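Succinate--CoA ligase subunit alpha (Campylobacter jejuni, PDB 6MEL) forms the alpha subunit of a two-subunit ligase, combining a Rossmann-like CoA-binding domain with a second alpha/beta domain of the CoA-ligase family. Local coordinates at residues A[70-75]-A[94-99]; A[120-125]-A[182-187]; A[194-199]-A[225-230]; A[229-234]-A[282-287]. One frame throughout, in Å; residues are numbered along the deposited sequence.

Contact 1: residues A[70-75]-A[94-99]; sequences LIFVPA and VVITEH
Ile-71 and Val-95 lie side by side and point the same way on one face of a parallel sheet, where strands 68-71 and 92-95 belong to a beta-alpha-beta unit of the Rossmann-like CoA-binding domain. CD1 of Ile-71 meets CG2 of Val-95 at 4.0 Å. Both residues are beta-branched, which suits an extended strand, and Val-95 also packs on Val-78 and Val-82 of the connecting helix 78-87. Leu-70 and Val-94 occupy the other face. A chi1 of 172° sets CG of Leu-70 anti to its backbone N; the side chain crosses that of Ile-96 at a slant, CD1 3.9 Å from CG1. The Phe-72 ring runs alongside the same isoleucine, CE1 lying 3.8 Å from CG1, so CG1 of Ile-96 has both Leu-70 and Phe-72 as apolar neighbours. The backbone of Ile-71 is gripped twice, by N to Val-94 O at 2.7 Å and by O from Ile-96 N at 3.1 Å, the parallel ladder pattern. The chains then part, and Thr-97 bridges them with its two branches: the methyl CG2 lies 3.5 Å from Ala-75 N, while OG1 donates a short 2.6 Å bond to Val-73 O, tilted 26° from the carbonyl plane.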
# COMPACT_ATOMS: atom_id res chain seq x y z
N LEU A 70 15.85 -14.65 -7.99
CA LEU A 70 14.54 -14.75 -7.33
C LEU A 70 14.76 -14.49 -5.84
O LEU A 70 15.53 -15.23 -5.16
CB LEU A 70 13.96 -16.14 -7.60
CG LEU A 70 12.68 -16.51 -6.84
CD1 LEU A 70 11.54 -15.56 -7.13
CD2 LEU A 70 12.25 -17.91 -7.24
N ILE A 71 14.13 -13.42 -5.33
CA ILE A 71 14.48 -12.86 -4.02
C ILE A 71 13.36 -13.08 -3.00
O ILE A 71 12.23 -12.56 -3.17
CB ILE A 71 14.83 -11.37 -4.16
CG1 ILE A 71 15.98 -11.18 -5.16
CG2 ILE A 71 15.10 -10.76 -2.80
CD1 ILE A 71 16.48 -9.78 -5.29
N PHE A 72 13.68 -13.80 -1.93
CA PHE A 72 12.75 -14.17 -0.85
C PHE A 72 13.16 -13.57 0.50
O PHE A 72 12.51 -13.87 1.50
CB PHE A 72 12.69 -15.68 -0.62
CG PHE A 72 11.89 -16.43 -1.67
CD1 PHE A 72 10.50 -16.40 -1.63
CD2 PHE A 72 12.51 -17.17 -2.66
CE1 PHE A 72 9.74 -17.08 -2.58
CE2 PHE A 72 11.75 -17.86 -3.61
CZ PHE A 72 10.38 -17.80 -3.58
N VAL A 73 14.17 -12.69 0.53
CA VAL A 73 14.71 -12.21 1.79
C VAL A 73 13.67 -11.35 2.51
O VAL A 73 12.77 -10.79 1.90
CB VAL A 73 16.01 -11.43 1.61
CG1 VAL A 73 17.07 -12.25 0.89
CG2 VAL A 73 15.73 -10.07 0.93
N PRO A 74 13.78 -11.23 3.85
CA PRO A 74 12.83 -10.44 4.61
C PRO A 74 12.87 -8.96 4.19
O PRO A 74 13.81 -8.49 3.58
CB PRO A 74 13.33 -10.57 6.06
CG PRO A 74 14.27 -11.80 6.07
CD PRO A 74 14.86 -11.81 4.68
N ALA A 75 11.81 -8.25 4.56
CA ALA A 75 11.54 -6.90 4.15
C ALA A 75 12.71 -5.97 4.49
O ALA A 75 13.02 -5.08 3.67
CB ALA A 75 10.26 -6.45 4.81
N VAL A 94 13.46 -10.83 -9.47
CA VAL A 94 12.09 -11.04 -9.14
C VAL A 94 11.96 -11.00 -7.62
O VAL A 94 12.53 -11.84 -6.91
CB VAL A 94 11.61 -12.38 -9.72
CG1 VAL A 94 10.16 -12.62 -9.40
CG2 VAL A 94 11.84 -12.47 -11.22
N VAL A 95 11.22 -10.03 -7.09
CA VAL A 95 11.24 -9.78 -5.64
C VAL A 95 9.84 -10.08 -5.08
O VAL A 95 8.92 -9.33 -5.32
CB VAL A 95 11.67 -8.34 -5.31
CG1 VAL A 95 11.75 -8.13 -3.81
CG2 VAL A 95 12.97 -7.94 -5.99
N ILE A 96 9.73 -11.12 -4.26
CA ILE A 96 8.45 -11.59 -3.76
C ILE A 96 7.98 -10.79 -2.55
O ILE A 96 6.79 -10.49 -2.46
CB ILE A 96 8.54 -13.09 -3.40
CG1 ILE A 96 8.99 -13.93 -4.60
CG2 ILE A 96 7.24 -13.59 -2.81
CD1 ILE A 96 8.18 -13.72 -5.87
N THR A 97 8.91 -10.48 -1.64
CA THR A 97 8.63 -10.07 -0.27
C THR A 97 7.78 -8.79 -0.22
O THR A 97 7.96 -7.86 -1.02
CB THR A 97 9.96 -9.81 0.45
OG1 THR A 97 10.74 -10.99 0.24
CG2 THR A 97 9.83 -9.50 1.93
N GLU A 98 6.83 -8.79 0.72
CA GLU A 98 5.97 -7.67 1.04
C GLU A 98 6.58 -6.88 2.22
O GLU A 98 7.39 -7.40 2.96
CB GLU A 98 4.57 -8.18 1.41
CG GLU A 98 3.53 -7.05 1.59
CD GLU A 98 2.05 -7.45 1.56
OE1 GLU A 98 1.81 -8.63 1.92
OE2 GLU A 98 1.13 -6.60 1.15
N HIS A 99 6.13 -5.63 2.39
CA HIS A 99 6.42 -4.72 3.52
C HIS A 99 7.82 -4.12 3.42
O HIS A 99 8.39 -3.70 4.44
CB HIS A 99 6.12 -5.38 4.89
CG HIS A 99 4.73 -5.89 5.02
ND1 HIS A 99 3.61 -5.10 4.75
CD2 HIS A 99 4.27 -7.13 5.31
CE1 HIS A 99 2.51 -5.81 4.93
NE2 HIS A 99 2.89 -7.07 5.22

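Contact 2: residues A[120-125]-A[182-187]; sequences IGPNCP and PIIGLA
Gly-121 and Gly-185 are joined through a water that three backbone groups grip: it accepts from Gly-121 N at 3.0 Å and more weakly from Gly-185 N, and donates to Leu-186 O at 2.7 Å, so the N of buried Gly-121 and the O of buried Leu-186 each have a polar partner. The same two loops also meet directly at the carbonyl oxygen of Gly-121, to which the N of Gly-185 gives a weak, bent hydrogen bond of 3.1 Å and CA of Ile-184 a CA-H...O contact of 3.2 Å. Glycine suits position 121 because at its backbone angles (phi 113°) a CB would press on the preceding carbonyl and on SG of Cys-124. The following peptide is cis, and the Pro-122 ring brings CD to 3.5 Å from Ile-183 O. Ile-184 holds CG1 between its backbone N and carbonyl carbon (chi1 55°), while its CG2 branch faces the Gly-121 oxygen and the proline. At the other end the side chains of Ile-120 and Leu-186 cross obliquely, CG1 4.1 Å from CD1, a purely apolar touch. The contact joins the end of strand 118-120, the edge strand of the Rossmann-like sheet, to the loop leading into helix 188-197. Helix 102-115 lies alongside through Met-105 and through Lys-109, whose NZ bonds Ile-184 O, and helix 214-225 meets Ile-184 through Leu-214.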
# COMPACT_ATOMS: atom_id res chain seq x y z
N ILE A 120 11.05 -7.17 -11.10
CA ILE A 120 9.65 -7.56 -11.01
C ILE A 120 9.31 -7.63 -9.54
O ILE A 120 9.89 -8.40 -8.80
CB ILE A 120 9.39 -8.90 -11.72
CG1 ILE A 120 9.62 -8.77 -13.23
CG2 ILE A 120 8.02 -9.44 -11.41
CD1 ILE A 120 9.64 -10.10 -13.97
N GLY A 121 8.39 -6.77 -9.13
CA GLY A 121 7.99 -6.65 -7.74
C GLY A 121 8.42 -5.29 -7.20
O GLY A 121 8.62 -4.34 -7.97
N PRO A 122 8.54 -5.10 -5.87
CA PRO A 122 8.36 -6.14 -4.88
C PRO A 122 6.89 -6.39 -4.56
O PRO A 122 6.03 -5.84 -5.22
CB PRO A 122 9.12 -5.55 -3.67
CG PRO A 122 8.87 -4.07 -3.78
CD PRO A 122 8.88 -3.80 -5.27
N ASN A 123 6.63 -7.23 -3.55
CA ASN A 123 5.27 -7.53 -3.07
C ASN A 123 4.45 -8.12 -4.23
O ASN A 123 3.39 -7.60 -4.64
CB ASN A 123 4.56 -6.29 -2.52
CG ASN A 123 3.25 -6.64 -1.84
OD1 ASN A 123 2.98 -7.81 -1.62
ND2 ASN A 123 2.42 -5.64 -1.54
N CYS A 124 4.97 -9.22 -4.79
CA CYS A 124 4.37 -9.83 -5.95
C CYS A 124 4.57 -11.34 -5.86
O CYS A 124 5.42 -11.85 -5.12
CB CYS A 124 4.96 -9.29 -7.25
SG CYS A 124 6.58 -9.96 -7.71
N PRO A 125 3.79 -12.10 -6.65
CA PRO A 125 3.95 -13.56 -6.65
C PRO A 125 5.01 -14.06 -7.64
O PRO A 125 5.32 -15.24 -7.61
CB PRO A 125 2.54 -14.03 -7.02
CG PRO A 125 2.08 -12.94 -7.97
CD PRO A 125 2.56 -11.67 -7.33
N PRO A 182 3.93 0.91 -3.83
CA PRO A 182 3.87 2.19 -4.51
C PRO A 182 4.99 2.39 -5.53
O PRO A 182 4.79 3.05 -6.55
CB PRO A 182 3.99 3.24 -3.39
CG PRO A 182 3.94 2.49 -2.07
CD PRO A 182 4.22 1.04 -2.39
N ILE A 183 6.16 1.82 -5.25
CA ILE A 183 7.23 1.74 -6.26
C ILE A 183 7.46 0.26 -6.62
O ILE A 183 7.74 -0.55 -5.74
CB ILE A 183 8.53 2.35 -5.72
CG1 ILE A 183 8.38 3.81 -5.29
CG2 ILE A 183 9.67 2.17 -6.71
CD1 ILE A 183 9.66 4.36 -4.66
N ILE A 184 7.37 -0.04 -7.92
CA ILE A 184 7.58 -1.35 -8.45
C ILE A 184 8.53 -1.20 -9.64
O ILE A 184 9.00 -0.12 -9.93
CB ILE A 184 6.24 -2.00 -8.85
CG1 ILE A 184 5.44 -1.13 -9.82
CG2 ILE A 184 5.41 -2.36 -7.61
CD1 ILE A 184 4.30 -1.87 -10.48
N GLY A 185 8.83 -2.33 -10.28
CA GLY A 185 9.75 -2.34 -11.38
C GLY A 185 9.04 -2.29 -12.71
O GLY A 185 8.30 -1.33 -13.01
N LEU A 186 9.27 -3.31 -13.54
CA LEU A 186 8.58 -3.43 -14.80
C LEU A 186 7.06 -3.37 -14.56
O LEU A 186 6.52 -3.97 -13.60
CB LEU A 186 8.94 -4.76 -15.47
CG LEU A 186 10.39 -4.96 -15.89
CD1 LEU A 186 10.59 -6.36 -16.42
CD2 LEU A 186 10.83 -3.94 -16.91
N ALA A 187 6.36 -2.65 -15.43
CA ALA A 187 4.90 -2.55 -15.31
C ALA A 187 4.23 -2.73 -16.69
O ALA A 187 4.72 -3.44 -17.52
CB ALA A 187 4.59 -1.22 -14.66
O HOH W 1 7.34 -4.83 -11.14

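Contact 3: residues A[194-199]-A[225-230]; sequences EFQKDD and NISKPV
Lys-228 and Gln-196 make this a polar contact near the surface, in which the loop before strand 230-235 reaches the C-terminal end of helix 188-197. Lysine suits the place because its long chain, extended beyond CG, delivers NZ to the carbonyls at the helix end. There NZ donates to Phe-195 O at 2.8 Å in the carbonyl plane, and to Gln-196 O at 3.0 Å from well above that carbonyl's plane. A water bound to Asp-199 OD1 also accepts from NZ, at 2.8 Å, as does Thr-201 O; acceptors outnumber the three ammonium protons, so the bonds must be shared. Carbonyls at a helix C-terminus would be expected to stabilise the positive charge. Gln-196 answers in the other direction, its chain bent at chi2 (66°). Its OE1 takes Lys-228 N on an in-plane lone pair at 3.2 Å in a nearly straight bond (175°), and takes Ser-227 N at 2.9 Å from above the plane. NE2 adds a weak bond to Ser-227 OG. One glutamine thus serves the loop backbone and the serine hydroxyl. Phe-195 and the Lys-228 chain both touch Ile-204 of strand 203-209, beside strand 230-235; the 225-230 loop connects helix 214-225 to that strand.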
# COMPACT_ATOMS: atom_id res chain seq x y z
N GLU A 194 6.82 -6.17 -24.61
CA GLU A 194 7.34 -7.55 -24.74
C GLU A 194 6.29 -8.46 -25.38
O GLU A 194 6.62 -9.26 -26.25
CB GLU A 194 7.76 -8.12 -23.39
CG GLU A 194 9.03 -7.49 -22.87
CD GLU A 194 10.31 -8.01 -23.52
OE1 GLU A 194 10.30 -9.10 -24.17
OE2 GLU A 194 11.31 -7.36 -23.32
N PHE A 195 5.04 -8.38 -24.91
CA PHE A 195 3.96 -9.27 -25.38
C PHE A 195 3.61 -8.97 -26.85
O PHE A 195 3.27 -9.87 -27.61
CB PHE A 195 2.71 -9.16 -24.50
CG PHE A 195 2.77 -9.95 -23.20
CD1 PHE A 195 3.05 -11.31 -23.20
CD2 PHE A 195 2.55 -9.33 -21.99
CE1 PHE A 195 3.10 -12.02 -22.02
CE2 PHE A 195 2.59 -10.06 -20.81
CZ PHE A 195 2.88 -11.39 -20.82
N GLN A 196 3.70 -7.72 -27.25
CA GLN A 196 3.42 -7.30 -28.61
C GLN A 196 4.45 -7.96 -29.55
O GLN A 196 4.09 -8.37 -30.63
CB GLN A 196 3.46 -5.78 -28.70
CG GLN A 196 3.27 -5.21 -30.11
CD GLN A 196 1.88 -5.48 -30.63
OE1 GLN A 196 0.88 -5.28 -29.94
NE2 GLN A 196 1.79 -5.96 -31.85
N LYS A 197 5.70 -8.08 -29.11
CA LYS A 197 6.78 -8.72 -29.89
C LYS A 197 6.76 -10.26 -29.79
O LYS A 197 7.50 -10.87 -30.48
CB LYS A 197 8.16 -8.29 -29.37
CG LYS A 197 8.50 -6.81 -29.54
CD LYS A 197 9.96 -6.55 -29.26
CE LYS A 197 10.22 -6.05 -27.86
NZ LYS A 197 10.10 -4.57 -27.82
N ASP A 198 6.02 -10.85 -28.85
CA ASP A 198 5.99 -12.29 -28.64
C ASP A 198 4.91 -12.88 -29.56
O ASP A 198 3.68 -12.65 -29.35
CB ASP A 198 5.72 -12.63 -27.16
CG ASP A 198 5.39 -14.09 -26.94
OD1 ASP A 198 5.82 -14.86 -27.78
OD2 ASP A 198 4.70 -14.45 -25.94
N ASP A 199 5.34 -13.64 -30.56
CA ASP A 199 4.43 -14.24 -31.54
C ASP A 199 3.47 -15.25 -30.88
O ASP A 199 2.43 -15.42 -31.39
CB ASP A 199 5.18 -14.94 -32.68
CG ASP A 199 5.83 -13.98 -33.66
OD1 ASP A 199 5.56 -12.77 -33.56
OD2 ASP A 199 6.62 -14.46 -34.49
N ASN A 225 0.68 2.09 -29.37
CA ASN A 225 1.82 1.18 -29.58
C ASN A 225 1.43 -0.30 -29.64
O ASN A 225 2.24 -1.09 -30.04
CB ASN A 225 2.88 1.34 -28.49
CG ASN A 225 3.46 2.74 -28.49
OD1 ASN A 225 4.37 3.02 -29.25
ND2 ASN A 225 2.90 3.63 -27.70
N ILE A 226 0.26 -0.67 -29.12
CA ILE A 226 -0.05 -2.08 -28.91
C ILE A 226 -1.27 -2.41 -29.77
O ILE A 226 -2.38 -1.97 -29.47
CB ILE A 226 -0.33 -2.34 -27.41
CG1 ILE A 226 0.81 -1.84 -26.52
CG2 ILE A 226 -0.62 -3.81 -27.16
CD1 ILE A 226 2.08 -2.65 -26.65
N SER A 227 -1.09 -3.27 -30.78
CA SER A 227 -2.22 -3.60 -31.66
C SER A 227 -2.90 -4.91 -31.23
O SER A 227 -4.02 -5.20 -31.63
CB SER A 227 -1.74 -3.64 -33.10
OG SER A 227 -0.80 -4.69 -33.24
N LYS A 228 -2.22 -5.74 -30.43
CA LYS A 228 -2.89 -6.91 -29.85
C LYS A 228 -3.98 -6.44 -28.89
O LYS A 228 -3.84 -5.41 -28.22
CB LYS A 228 -1.89 -7.84 -29.15
CG LYS A 228 -0.88 -8.40 -30.13
CD LYS A 228 0.07 -9.44 -29.60
CE LYS A 228 1.06 -9.86 -30.68
NZ LYS A 228 2.17 -10.66 -30.10
N PRO A 229 -5.13 -7.15 -28.84
CA PRO A 229 -6.21 -6.81 -27.93
C PRO A 229 -5.80 -6.91 -26.46
O PRO A 229 -5.09 -7.85 -26.08
CB PRO A 229 -7.33 -7.83 -28.19
CG PRO A 229 -6.89 -8.61 -29.41
CD PRO A 229 -5.43 -8.31 -29.68
N VAL A 230 -6.32 -5.98 -25.67
CA VAL A 230 -6.08 -5.87 -24.27
C VAL A 230 -7.40 -5.87 -23.51
O VAL A 230 -8.32 -5.08 -23.84
CB VAL A 230 -5.28 -4.61 -23.94
CG1 VAL A 230 -5.10 -4.47 -22.44
CG2 VAL A 230 -3.94 -4.61 -24.66
O HOH W 2 4.03 -10.74 -32.25

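Contact 4: residues A[229-234]-A[282-287]; sequences PVVAFI and EEIQKI
The flat acid group of Glu-283 is carried by a CG that rests on Val-231, 3.7 Å from CG2, while its OE1 is met on the syn side, 20° out of the carboxylate plane, by Lys-286 NZ in a salt bridge of 2.9 Å. That lysine also touches a crystal neighbour, so its position may owe something to the lattice. The Pro-229 ring offers its CG to CG2 of Ile-287 at 3.6 Å, the two side chains crossing at a slant. Glu-283 holds CG anti to its backbone N (chi1 -163°), against the valine, and the chain bends at the next bond. Glutamate therefore works amphipathically here, its methylenes against the strand and its charge paired with the lysine. The contact belongs to the alpha/beta CoA-ligase domain, where helix 280-288 lies over a sheet face formed by strands 203-209, 230-235 and 272-273. The helix runs nearly antiparallel to strand 230-235, at 161°, with the axes of the short segments 9.3 Å apart. Val-231, with its branched side chain directed at the helix, suits this face. Its CG2 meets Ile-284 CD1 at 3.9 Å and, tighter than usual van der Waals contact, Ile-287 CD1 at 3.4 Å, Val-231 and Ile-287 sliding past each other in opposite directions. Ile-284 also touches Ala-203 and Val-205, and Ile-287 touches His-272.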
# COMPACT_ATOMS: atom_id res chain seq x y z
N PRO A 229 -5.13 -7.15 -28.84
CA PRO A 229 -6.21 -6.81 -27.93
C PRO A 229 -5.80 -6.91 -26.46
O PRO A 229 -5.09 -7.85 -26.08
CB PRO A 229 -7.33 -7.83 -28.19
CG PRO A 229 -6.89 -8.61 -29.41
CD PRO A 229 -5.43 -8.31 -29.68
N VAL A 230 -6.32 -5.98 -25.67
CA VAL A 230 -6.08 -5.87 -24.27
C VAL A 230 -7.40 -5.87 -23.51
O VAL A 230 -8.32 -5.08 -23.84
CB VAL A 230 -5.28 -4.61 -23.94
CG1 VAL A 230 -5.10 -4.47 -22.44
CG2 VAL A 230 -3.94 -4.61 -24.66
N VAL A 231 -7.49 -6.75 -22.49
CA VAL A 231 -8.57 -6.81 -21.56
C VAL A 231 -8.04 -6.25 -20.25
O VAL A 231 -6.97 -6.67 -19.82
CB VAL A 231 -9.05 -8.25 -21.37
CG1 VAL A 231 -10.04 -8.39 -20.21
CG2 VAL A 231 -9.66 -8.81 -22.64
N ALA A 232 -8.83 -5.40 -19.58
CA ALA A 232 -8.45 -4.80 -18.29
C ALA A 232 -9.54 -5.02 -17.26
O ALA A 232 -10.75 -4.89 -17.55
CB ALA A 232 -8.13 -3.34 -18.40
N PHE A 233 -9.09 -5.37 -16.05
CA PHE A 233 -9.92 -5.32 -14.86
C PHE A 233 -9.14 -4.51 -13.82
O PHE A 233 -7.99 -4.82 -13.54
CB PHE A 233 -10.26 -6.71 -14.30
CG PHE A 233 -11.00 -6.62 -12.98
CD1 PHE A 233 -12.34 -6.26 -12.94
CD2 PHE A 233 -10.35 -6.74 -11.77
CE1 PHE A 233 -13.01 -6.09 -11.74
CE2 PHE A 233 -11.01 -6.56 -10.57
CZ PHE A 233 -12.34 -6.22 -10.55
N ILE A 234 -9.78 -3.50 -13.25
CA ILE A 234 -9.20 -2.61 -12.29
C ILE A 234 -9.96 -2.81 -10.99
O ILE A 234 -11.08 -2.39 -10.89
CB ILE A 234 -9.26 -1.12 -12.72
CG1 ILE A 234 -8.70 -0.89 -14.12
CG2 ILE A 234 -8.53 -0.26 -11.68
CD1 ILE A 234 -7.27 -1.38 -14.34
N GLU A 282 -14.57 -14.63 -20.06
CA GLU A 282 -15.58 -14.41 -21.07
C GLU A 282 -15.14 -13.32 -22.04
O GLU A 282 -15.44 -13.42 -23.23
CB GLU A 282 -16.91 -14.03 -20.44
CG GLU A 282 -17.64 -15.21 -19.81
CD GLU A 282 -19.08 -14.87 -19.44
OE1 GLU A 282 -19.59 -13.85 -19.95
OE2 GLU A 282 -19.66 -15.56 -18.59
N GLU A 283 -14.43 -12.29 -21.55
CA GLU A 283 -14.01 -11.21 -22.44
C GLU A 283 -13.01 -11.74 -23.45
O GLU A 283 -13.05 -11.40 -24.64
CB GLU A 283 -13.43 -10.02 -21.67
CG GLU A 283 -13.37 -8.75 -22.49
CD GLU A 283 -14.72 -8.12 -22.81
OE1 GLU A 283 -15.73 -8.61 -22.30
OE2 GLU A 283 -14.73 -7.20 -23.60
N ILE A 284 -12.09 -12.58 -22.99
CA ILE A 284 -11.14 -13.20 -23.88
C ILE A 284 -11.86 -14.04 -24.96
O ILE A 284 -11.47 -14.02 -26.13
CB ILE A 284 -10.11 -14.01 -23.08
CG1 ILE A 284 -9.07 -13.09 -22.39
CG2 ILE A 284 -9.44 -15.05 -23.94
CD1 ILE A 284 -8.16 -12.32 -23.31
N GLN A 285 -12.89 -14.81 -24.58
CA GLN A 285 -13.70 -15.59 -25.54
C GLN A 285 -14.38 -14.67 -26.57
O GLN A 285 -14.38 -14.99 -27.73
CB GLN A 285 -14.81 -16.36 -24.86
CG GLN A 285 -14.29 -17.45 -23.94
CD GLN A 285 -15.49 -18.18 -23.41
OE1 GLN A 285 -15.93 -17.96 -22.29
NE2 GLN A 285 -16.10 -18.95 -24.29
N LYS A 286 -14.93 -13.53 -26.14
CA LYS A 286 -15.48 -12.58 -27.08
C LYS A 286 -14.45 -12.18 -28.12
O LYS A 286 -14.78 -12.00 -29.30
CB LYS A 286 -15.91 -11.27 -26.41
CG LYS A 286 -17.26 -11.31 -25.71
CD LYS A 286 -17.77 -9.89 -25.49
CE LYS A 286 -18.61 -9.72 -24.24
NZ LYS A 286 -18.33 -8.41 -23.58
N ILE A 287 -13.21 -11.93 -27.66
CA ILE A 287 -12.21 -11.39 -28.52
C ILE A 287 -11.71 -12.47 -29.47
O ILE A 287 -11.61 -12.24 -30.65
CB ILE A 287 -11.06 -10.75 -27.71
CG1 ILE A 287 -11.49 -9.44 -27.04
CG2 ILE A 287 -9.82 -10.56 -28.56
CD1 ILE A 287 -10.61 -9.07 -25.87

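Overall arrangement
Contact 2 is the buried one, its centre about 6 Å from the chain's centre, and it links the Rossmann-like sheet to the second domain mainly through backbone atoms and a water. Contact 1 lies beside it and touches it: the 94-99 segment is hydrogen-bonded to 120-125, so the two involve adjoining strands of one sheet and the loops that leave them. Contacts 3 and 4 lie farther out on the opposite side of the centre from contact 1 and share Pro-229 and Val-230, the entry to strand 230-235. Yet their chemistry differs: contact 3, with more exposed residues, is a set of polar bonds to a helix end, whereas contact 4 is apolar sheet-to-helix packing. Contact 1 combines strand pairing with a hydrophobic cluster.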